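Invasion protein InvA (Salmonella enterica, PDB 2X49) serves type III secretion as an export-apparatus protein of the inner membrane, involved in invasion of intestinal epithelial cells and represented here by its C-terminal domain. Local coordinates at residues A[16-21]-A[74-79]; A[33-38]-A[128-133]. All coordinates share one frame; numbering follows the deposited sequence.

Contact 1. Residues A[16-21]-A[74-79]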
loop_
_atom_site.group_PDB
_atom_site.type_symbol
_atom_site.label_atom_id
_atom_site.label_comp_id
_atom_site.label_asym_id
_atom_site.label_seq_id
_atom_site.Cartn_x
_atom_site.Cartn_y
_atom_site.Cartn_z
ATOM N N LYS A 16 -18.907 0.144 20.680
ATOM C CA LYS A 16 -20.176 0.797 21.002
ATOM C C LYS A 16 -19.947 2.200 21.553
ATOM O O LYS A 16 -20.632 3.158 21.186
ATOM C CB LYS A 16 -21.025 -0.071 21.943
ATOM C CG LYS A 16 -22.395 0.472 22.238
ATOM C CD LYS A 16 -23.229 -0.442 23.144
ATOM C CE LYS A 16 -23.586 -1.829 22.536
ATOM N NZ LYS A 16 -24.171 -1.774 21.152
ATOM N N SER A 17 -18.906 2.294 22.362
ATOM C CA SER A 17 -18.514 3.555 23.018
ATOM C C SER A 17 -18.012 4.635 22.091
ATOM O O SER A 17 -17.911 5.787 22.505
ATOM C CB SER A 17 -17.428 3.359 24.085
ATOM O OG SER A 17 -16.204 2.909 23.506
ATOM N N ARG A 18 -17.654 4.254 20.865
ATOM C CA ARG A 18 -17.107 5.200 19.872
ATOM C C ARG A 18 -18.034 5.436 18.681
ATOM O O ARG A 18 -17.789 6.292 17.847
ATOM C CB ARG A 18 -15.734 4.707 19.345
ATOM C CG ARG A 18 -14.652 4.541 20.423
ATOM C CD ARG A 18 -14.065 5.817 20.832
ATOM N NE ARG A 18 -12.867 5.598 21.634
ATOM C CZ ARG A 18 -12.197 6.562 22.268
ATOM N NH1 ARG A 18 -12.628 7.812 22.187
ATOM N NH2 ARG A 18 -11.095 6.288 22.937
ATOM N N ARG A 19 -19.099 4.653 18.610
ATOM C CA ARG A 19 -19.972 4.623 17.407
ATOM C C ARG A 19 -20.519 6.002 17.058
ATOM O O ARG A 19 -20.475 6.447 15.881
ATOM C CB ARG A 19 -21.114 3.588 17.579
ATOM C CG ARG A 19 -22.231 3.581 16.551
ATOM C CD ARG A 19 -21.727 2.760 15.328
ATOM N NE ARG A 19 -22.797 2.598 14.350
ATOM C CZ ARG A 19 -23.686 1.604 14.311
ATOM N NH1 ARG A 19 -23.696 0.631 15.202
ATOM N NH2 ARG A 19 -24.643 1.623 13.394
ATOM N N GLU A 20 -21.031 6.690 18.060
ATOM C CA GLU A 20 -21.698 7.983 17.810
ATOM C C GLU A 20 -20.658 8.979 17.266
ATOM O O GLU A 20 -20.916 9.731 16.338
ATOM C CB GLU A 20 -22.415 8.515 19.054
ATOM C CG GLU A 20 -23.066 9.822 18.854
ATOM C CD GLU A 20 -23.892 10.259 20.082
ATOM O OE1 GLU A 20 -23.514 9.897 21.216
ATOM O OE2 GLU A 20 -24.873 10.999 19.913
ATOM N N ASP A 21 -19.486 8.971 17.869
ATOM C CA ASP A 21 -18.401 9.889 17.447
ATOM C C ASP A 21 -17.902 9.612 16.030
ATOM O O ASP A 21 -17.596 10.525 15.308
ATOM C CB ASP A 21 -17.208 9.875 18.387
ATOM C CG ASP A 21 -17.475 10.642 19.656
ATOM O OD1 ASP A 21 -18.538 11.295 19.792
ATOM O OD2 ASP A 21 -16.600 10.578 20.542
ATOM N N TYR A 74 -5.663 4.563 18.896
ATOM C CA TYR A 74 -5.868 5.327 20.165
ATOM C C TYR A 74 -6.473 6.659 19.821
ATOM O O TYR A 74 -5.807 7.671 19.646
ATOM C CB TYR A 74 -4.573 5.400 21.032
ATOM C CG TYR A 74 -4.247 4.063 21.657
ATOM C CD1 TYR A 74 -4.809 3.674 22.874
ATOM C CD2 TYR A 74 -3.386 3.150 21.042
ATOM C CE1 TYR A 74 -4.600 2.479 23.402
ATOM C CE2 TYR A 74 -3.150 1.942 21.580
ATOM C CZ TYR A 74 -3.731 1.598 22.774
ATOM O OH TYR A 74 -3.528 0.362 23.342
ATOM N N PHE A 75 -7.793 6.660 19.804
ATOM C CA PHE A 75 -8.614 7.787 19.336
ATOM C C PHE A 75 -8.321 9.102 20.052
ATOM O O PHE A 75 -8.442 10.190 19.465
ATOM C CB PHE A 75 -10.119 7.502 19.440
ATOM C CG PHE A 75 -10.596 6.445 18.480
ATOM C CD1 PHE A 75 -10.728 6.740 17.151
ATOM C CD2 PHE A 75 -10.832 5.139 18.908
ATOM C CE1 PHE A 75 -11.143 5.764 16.248
ATOM C CE2 PHE A 75 -11.237 4.142 17.993
ATOM C CZ PHE A 75 -11.398 4.474 16.684
ATOM N N ASP A 76 -7.921 8.990 21.297
ATOM C CA ASP A 76 -7.693 10.178 22.152
ATOM C C ASP A 76 -6.209 10.609 22.199
ATOM O O ASP A 76 -5.855 11.562 22.888
ATOM C CB ASP A 76 -8.247 9.926 23.573
ATOM C CG ASP A 76 -9.731 9.483 23.570
ATOM O OD1 ASP A 76 -10.486 9.957 22.715
ATOM O OD2 ASP A 76 -10.095 8.618 24.400
ATOM N N LEU A 77 -5.357 9.889 21.453
ATOM C CA LEU A 77 -3.871 10.130 21.438
ATOM C C LEU A 77 -3.420 10.505 20.010
ATOM O O LEU A 77 -4.216 10.597 19.095
ATOM C CB LEU A 77 -3.077 8.913 21.964
ATOM C CG LEU A 77 -3.428 8.310 23.354
ATOM C CD1 LEU A 77 -2.606 7.092 23.741
ATOM C CD2 LEU A 77 -3.264 9.460 24.391
ATOM N N MET A 78 -2.113 10.729 19.896
ATOM C CA MET A 78 -1.424 11.101 18.662
ATOM C C MET A 78 -0.364 10.066 18.341
ATOM O O MET A 78 0.416 9.669 19.183
ATOM C CB MET A 78 -0.743 12.473 18.811
ATOM C CG MET A 78 -1.673 13.587 19.050
ATOM S SD MET A 78 -2.730 13.952 17.654
ATOM C CE MET A 78 -1.519 14.726 16.548
ATOM N N ARG A 79 -0.260 9.714 17.069
ATOM C CA ARG A 79 0.794 8.782 16.669
ATOM C C ARG A 79 2.071 9.476 16.251
ATOM O O ARG A 79 2.033 10.422 15.459
ATOM C CB ARG A 79 0.308 7.896 15.532
ATOM C CG ARG A 79 1.350 6.855 15.219
ATOM C CD ARG A 79 1.066 5.908 14.057
ATOM N NE ARG A 79 2.354 5.395 13.565
ATOM C CZ ARG A 79 2.662 5.161 12.294
ATOM N NH1 ARG A 79 1.768 5.361 11.334
ATOM N NH2 ARG A 79 3.888 4.730 11.977
#
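Arg18 of helix 16-24 reaches across to a type I beta turn, Tyr74 to Leu77, and grips the carboxylate of Asp76 at its third position. At the domain surface this ties the helix to the turn between strand 66-72 of the mixed sheet and strand 78-80 of the antiparallel sheet. The contact illustrates how one arginine can serve a packed side and a polar side at once. On the packed side the CB of Phe75 sits over the centre of one guanidinium face, 3.6 Å from Arg18 CZ, and Arg18 NE comes within 3.4 Å of Phe75 CD2. The two planes are turned 51° apart, so this is no parallel stack. A bend at chi2 (-78°) steers the arginine past the ring, the two side chains running in opposite directions. Arg18 NE also gives a hydrogen bond to Asp56 O, which, with the salt bridge, should limit the rotation of the group. The solvent side is that of Asp76, an exposed residue, met end-on in a two-pronged salt bridge. Arg18 NH1 reaches Asp76 OD1 on its syn side at 3.1 Å, whereas the 2.9 Å bond from Arg18 NH2 to Asp76 OD2, nearly straight at 165°, arrives from above the carboxylate plane.

Contact 2. Residues A[33-38]-A[128-133]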
loop_
_atom_site.group_PDB
_atom_site.type_symbol
_atom_site.label_atom_id
_atom_site.label_comp_id
_atom_site.label_asym_id
_atom_site.label_seq_id
_atom_site.Cartn_x
_atom_site.Cartn_y
_atom_site.Cartn_z
ATOM N N SER A 33 -14.790 8.585 0.094
ATOM C CA SER A 33 -14.453 9.721 -0.757
ATOM C C SER A 33 -12.960 9.856 -0.919
ATOM O O SER A 33 -12.447 10.114 -2.026
ATOM C CB SER A 33 -15.076 11.042 -0.254
ATOM O OG SER A 33 -14.721 11.287 1.075
ATOM N N GLN A 34 -12.248 9.676 0.183
ATOM C CA GLN A 34 -10.773 9.843 0.188
ATOM C C GLN A 34 -10.086 8.728 -0.604
ATOM O O GLN A 34 -9.087 8.967 -1.288
ATOM C CB GLN A 34 -10.170 9.959 1.578
ATOM C CG GLN A 34 -8.742 10.518 1.490
ATOM C CD GLN A 34 -8.685 11.951 0.907
ATOM O OE1 GLN A 34 -9.509 12.804 1.233
ATOM N NE2 GLN A 34 -7.682 12.220 0.068
ATOM N N PHE A 35 -10.644 7.520 -0.542
ATOM C CA PHE A 35 -10.028 6.394 -1.211
ATOM C C PHE A 35 -10.103 6.656 -2.696
ATOM O O PHE A 35 -9.169 6.406 -3.433
ATOM C CB PHE A 35 -10.660 5.041 -0.849
ATOM C CG PHE A 35 -9.864 3.832 -1.268
ATOM C CD1 PHE A 35 -8.923 3.268 -0.445
ATOM C CD2 PHE A 35 -10.041 3.262 -2.511
ATOM C CE1 PHE A 35 -8.194 2.146 -0.821
ATOM C CE2 PHE A 35 -9.287 2.140 -2.850
ATOM C CZ PHE A 35 -8.398 1.618 -2.015
ATOM N N PHE A 36 -11.238 7.172 -3.114
ATOM C CA PHE A 36 -11.476 7.525 -4.556
ATOM C C PHE A 36 -10.461 8.566 -5.032
ATOM O O PHE A 36 -9.852 8.474 -6.117
ATOM C CB PHE A 36 -12.892 7.961 -4.796
ATOM C CG PHE A 36 -13.173 8.289 -6.216
ATOM C CD1 PHE A 36 -12.940 7.357 -7.182
ATOM C CD2 PHE A 36 -13.671 9.512 -6.561
ATOM C CE1 PHE A 36 -13.193 7.637 -8.494
ATOM C CE2 PHE A 36 -13.907 9.819 -7.876
ATOM C CZ PHE A 36 -13.654 8.864 -8.829
ATOM N N ILE A 37 -10.245 9.538 -4.187
ATOM C CA ILE A 37 -9.269 10.614 -4.503
ATOM C C ILE A 37 -7.889 10.040 -4.653
ATOM O O ILE A 37 -7.152 10.310 -5.601
ATOM C CB ILE A 37 -9.299 11.729 -3.463
ATOM C CG1 ILE A 37 -10.592 12.521 -3.655
ATOM C CG2 ILE A 37 -8.173 12.731 -3.703
ATOM C CD1 ILE A 37 -10.996 13.453 -2.506
ATOM N N ASP A 38 -7.574 9.180 -3.703
ATOM C CA ASP A 38 -6.190 8.695 -3.484
ATOM C C ASP A 38 -5.780 7.629 -4.491
ATOM O O ASP A 38 -4.614 7.532 -4.871
ATOM C CB ASP A 38 -5.912 8.194 -2.072
ATOM C CG ASP A 38 -5.867 9.295 -1.019
ATOM O OD1 ASP A 38 -5.840 10.503 -1.357
ATOM O OD2 ASP A 38 -5.796 8.868 0.162
ATOM N N GLU A 128 -4.671 8.245 10.958
ATOM C CA GLU A 128 -3.964 6.964 11.041
ATOM C C GLU A 128 -4.933 5.817 10.671
ATOM O O GLU A 128 -4.589 4.911 9.940
ATOM C CB GLU A 128 -3.337 6.743 12.429
ATOM C CG GLU A 128 -2.732 5.351 12.599
ATOM C CD GLU A 128 -1.424 5.134 11.837
ATOM O OE1 GLU A 128 -0.966 6.030 11.082
ATOM O OE2 GLU A 128 -0.853 4.036 12.002
ATOM N N LEU A 129 -6.159 5.915 11.124
ATOM C CA LEU A 129 -7.145 4.848 10.902
ATOM C C LEU A 129 -7.443 4.750 9.407
ATOM O O LEU A 129 -7.454 3.688 8.828
ATOM C CB LEU A 129 -8.446 5.129 11.640
ATOM C CG LEU A 129 -9.596 4.123 11.358
ATOM C CD1 LEU A 129 -9.187 2.695 11.611
ATOM C CD2 LEU A 129 -10.796 4.502 12.183
ATOM N N TYR A 130 -7.578 5.910 8.800
ATOM C CA TYR A 130 -7.776 5.955 7.333
ATOM C C TYR A 130 -6.590 5.314 6.610
ATOM O O TYR A 130 -6.760 4.476 5.689
ATOM C CB TYR A 130 -7.938 7.381 6.809
ATOM C CG TYR A 130 -7.857 7.373 5.286
ATOM C CD1 TYR A 130 -8.890 6.884 4.550
ATOM C CD2 TYR A 130 -6.768 7.863 4.618
ATOM C CE1 TYR A 130 -8.827 6.816 3.174
ATOM C CE2 TYR A 130 -6.691 7.814 3.233
ATOM C CZ TYR A 130 -7.737 7.298 2.518
ATOM O OH TYR A 130 -7.698 7.236 1.110
ATOM N N HIS A 131 -5.378 5.656 7.012
ATOM C CA HIS A 131 -4.180 5.054 6.370
ATOM C C HIS A 131 -4.159 3.542 6.497
ATOM O O HIS A 131 -3.940 2.806 5.520
ATOM C CB HIS A 131 -2.884 5.655 6.912
ATOM C CG HIS A 131 -1.649 5.256 6.158
ATOM N ND1 HIS A 131 -0.463 4.786 6.591
ATOM C CD2 HIS A 131 -1.548 5.346 4.787
ATOM C CE1 HIS A 131 0.338 4.606 5.487
ATOM N NE2 HIS A 131 -0.335 4.969 4.410
ATOM N N CYS A 132 -4.410 3.055 7.695
ATOM C CA CYS A 132 -4.451 1.606 7.973
ATOM C C CYS A 132 -5.448 0.931 7.031
ATOM O O CYS A 132 -5.162 -0.108 6.395
ATOM C CB CYS A 132 -4.908 1.323 9.395
ATOM S SG CYS A 132 -3.584 1.570 10.575
ATOM N N LEU A 133 -6.628 1.512 7.001
ATOM C CA LEU A 133 -7.753 0.925 6.187
ATOM C C LEU A 133 -7.407 0.947 4.697
ATOM O O LEU A 133 -7.584 -0.033 3.952
ATOM C CB LEU A 133 -9.055 1.649 6.429
ATOM C CG LEU A 133 -9.640 1.389 7.790
ATOM C CD1 LEU A 133 -10.790 2.371 8.082
ATOM C CD2 LEU A 133 -10.207 -0.035 7.863
#
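Tyr130 points from helix 125-139 toward helix 27-39 and meets Asp38 there through its hydroxyl, a compact example of two helices joined by one long polar side chain. With the local axes 11.3 Å apart and crossing at -60°, the phenol bridges the distance between the two helices. Its CG stands opposite the backbone N (chi1 169°), which carries the ring outward to the other helix. Asp38 comes from the opposite direction, and Tyr130 OH donates to Asp38 OD2 at 2.7 Å. The carboxylate oxygen lies at the ring's edge, near its plane, yet the hydroxyl approaches from above the carboxylate plane. Gln34 crosses the phenol at about a right angle, its CG 3.5 Å from Tyr130 CZ. Bent at chi2 (63°), it then turns its amide along its own helix to Asp38, one turn further on, where Gln34 NE2 gives a 2.9 Å hydrogen bond to Asp38 OD1. Both carboxylate oxygens thus have a donor, which limits the rotation of the group that receives the tyrosine. Tyr130 also touches Leu31, about one turn before Gln34 on helix 27-39, while Phe35 reaches Tyr39 and Leu43, and Leu133 packs on Phe71 of strand 66-72.

The two contacts lie with their centres about 17 Å apart, on the same side of the chain's centre, and their segments alternate in sequence: 16-21, 33-38, 74-79, 128-133. Helices 16-24 and 27-39 follow one another, and each is tied to a later part of the chain, the first at the turn before strand 78-80 and the second at helix 125-139. The later segments also meet directly: Arg79 NH1 forms a 2.8 Å salt bridge with Glu128 OE1, and Phe75 packs on Leu129. Contact 1 is at the surface and contact 2 partly buried; through this crossing topology they join distant parts of the sequence within this C-terminal domain.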